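Local structure of metal-independent carbonic anhydrase (Nostoc sp. PCC 7120 = FACHB-418, 7C5W) at residues I126-G130 and N131-T135. The protein catalyses the hydration of carbon dioxide to bicarbonate without any metal cofactor, working as a homotetramer built as a dimer of dimers. Numbering follows the deposited sequence.
Sequences IFITG and NTATT
Phe127 and Thr134 form the hydrogen-bonded pair of this antiparallel ladder. Phe127 N gives its proton to Thr134 O at 2.8 Å, nearly straight (173° at the hydrogen) and in the carbonyl plane. The return bond, Thr134 N to Phe127 O, is equally short at 2.8 Å, with the donor tilted from the plane of the Phe127 carbonyl. Each carbonyl also receives a CA-H: Ala133 CA lies 3.2 Å from Phe127 O, and Ile126 CA contacts Thr134 O. Next to the turn, Thr129 N reaches Thr132 O at 3.1 Å from above the carbonyl plane, a more bent bond (139°). Thr129 OG1 and Thr132 OG1 lie only 2.5 Å apart, so short that the bond is doubtful in detail; both first torsions set the oxygen between backbone N and carbonyl carbon, turning the hydroxyls toward one another. Thr134 OG1 is satisfied by Gln156 of the third subunit, and Thr135 OG1 has a weak bond from Gln33. Ile128 CG1 packs on Ala133 CB at 3.9 Å, and Val29 of helix 26-50 covers Ala133 and Thr135. Gly130 has positive phi (103°), and lacks a CB that would jam against the carbonyl O of Thr129 and Asn131 N; with Asn131 it forms the two-residue turn closed by the Thr129 N to Thr132 O bond. Backbone bonds from Asn131, Ala133 and Thr135 continue to strand 148-159, while residues 126-128 pair in parallel with a strand of the second subunit. The arrangement is a beta hairpin: strands 116-128 and 132-143, neighbours in the mixed sheet, joined by a two-residue turn.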
loop_
_atom_site.group_PDB
_atom_site.type_symbol
_atom_site.label_atom_id
_atom_site.label_comp_id
_atom_site.label_asym_id
_atom_site.label_seq_id
_atom_site.Cartn_x
_atom_site.Cartn_y
_atom_site.Cartn_z
ATOM N N ILE A 126 -4.182 -16.802 0.650
ATOM C CA ILE A 126 -3.608 -15.617 1.350
ATOM C C ILE A 126 -3.320 -14.548 0.293
ATOM O O ILE A 126 -2.762 -14.892 -0.763
ATOM C CB ILE A 126 -2.341 -16.015 2.134
ATOM C CG1 ILE A 126 -2.635 -17.121 3.146
ATOM C CG2 ILE A 126 -1.681 -14.808 2.792
ATOM C CD1 ILE A 126 -1.432 -17.531 3.967
ATOM N N PHE A 127 -3.689 -13.297 0.558
ATOM C CA PHE A 127 -3.375 -12.152 -0.337
ATOM C C PHE A 127 -2.658 -11.093 0.502
ATOM O O PHE A 127 -3.251 -10.515 1.420
ATOM C CB PHE A 127 -4.638 -11.679 -1.062
ATOM C CG PHE A 127 -4.394 -10.924 -2.343
ATOM C CD1 PHE A 127 -3.673 -9.737 -2.345
ATOM C CD2 PHE A 127 -4.914 -11.376 -3.545
ATOM C CE1 PHE A 127 -3.486 -9.023 -3.519
ATOM C CE2 PHE A 127 -4.704 -10.674 -4.721
ATOM C CZ PHE A 127 -3.994 -9.498 -4.709
ATOM N N ILE A 128 -1.368 -10.908 0.236
ATOM C CA ILE A 128 -0.557 -9.823 0.844
ATOM C C ILE A 128 -0.531 -8.664 -0.146
ATOM O O ILE A 128 0.053 -8.828 -1.233
ATOM C CB ILE A 128 0.841 -10.336 1.213
ATOM C CG1 ILE A 128 0.753 -11.513 2.186
ATOM C CG2 ILE A 128 1.709 -9.215 1.759
ATOM C CD1 ILE A 128 2.089 -12.160 2.461
ATOM N N THR A 129 -1.187 -7.566 0.224
ATOM C CA THR A 129 -1.327 -6.314 -0.565
ATOM C C THR A 129 -0.329 -5.271 -0.073
ATOM O O THR A 129 -0.604 -4.080 -0.268
ATOM C CB THR A 129 -2.729 -5.720 -0.394
ATOM O OG1 THR A 129 -2.855 -5.322 0.972
ATOM C CG2 THR A 129 -3.832 -6.692 -0.729
ATOM N N GLY A 130 0.747 -5.706 0.587
ATOM C CA GLY A 130 1.830 -4.835 1.092
ATOM C C GLY A 130 1.735 -4.599 2.591
ATOM O O GLY A 130 2.226 -5.437 3.371
ATOM N N ASN A 131 1.112 -3.492 2.982
ATOM C CA ASN A 131 0.940 -3.099 4.400
ATOM C C ASN A 131 -0.112 -3.989 5.086
ATOM O O ASN A 131 -0.119 -4.056 6.341
ATOM C CB ASN A 131 0.550 -1.630 4.493
ATOM C CG ASN A 131 1.135 -0.998 5.729
ATOM O OD1 ASN A 131 0.414 -0.755 6.695
ATOM N ND2 ASN A 131 2.444 -0.772 5.711
ATOM N N THR A 132 -1.001 -4.614 4.312
ATOM C CA THR A 132 -2.079 -5.487 4.837
ATOM C C THR A 132 -1.958 -6.867 4.201
ATOM O O THR A 132 -1.194 -7.024 3.231
ATOM C CB THR A 132 -3.476 -4.895 4.611
ATOM O OG1 THR A 132 -3.844 -5.113 3.252
ATOM C CG2 THR A 132 -3.555 -3.422 4.938
ATOM N N ALA A 133 -2.683 -7.826 4.763
ATOM C CA ALA A 133 -2.727 -9.236 4.330
ATOM C C ALA A 133 -4.096 -9.812 4.705
ATOM O O ALA A 133 -4.517 -9.648 5.866
ATOM C CB ALA A 133 -1.587 -9.997 4.961
ATOM N N THR A 134 -4.781 -10.411 3.733
ATOM C CA THR A 134 -6.102 -11.056 3.907
ATOM C C THR A 134 -5.892 -12.570 3.846
ATOM O O THR A 134 -5.087 -13.008 3.016
ATOM C CB THR A 134 -7.087 -10.515 2.868
ATOM O OG1 THR A 134 -6.985 -9.095 2.895
ATOM C CG2 THR A 134 -8.521 -10.911 3.129
ATOM N N THR A 135 -6.543 -13.322 4.736
ATOM C CA THR A 135 -6.597 -14.808 4.704
ATOM C C THR A 135 -8.063 -15.222 4.586
ATOM O O THR A 135 -8.916 -14.512 5.138
ATOM C CB THR A 135 -5.946 -15.446 5.939
ATOM O OG1 THR A 135 -6.771 -15.230 7.090
ATOM C CG2 THR A 135 -4.548 -14.924 6.187
#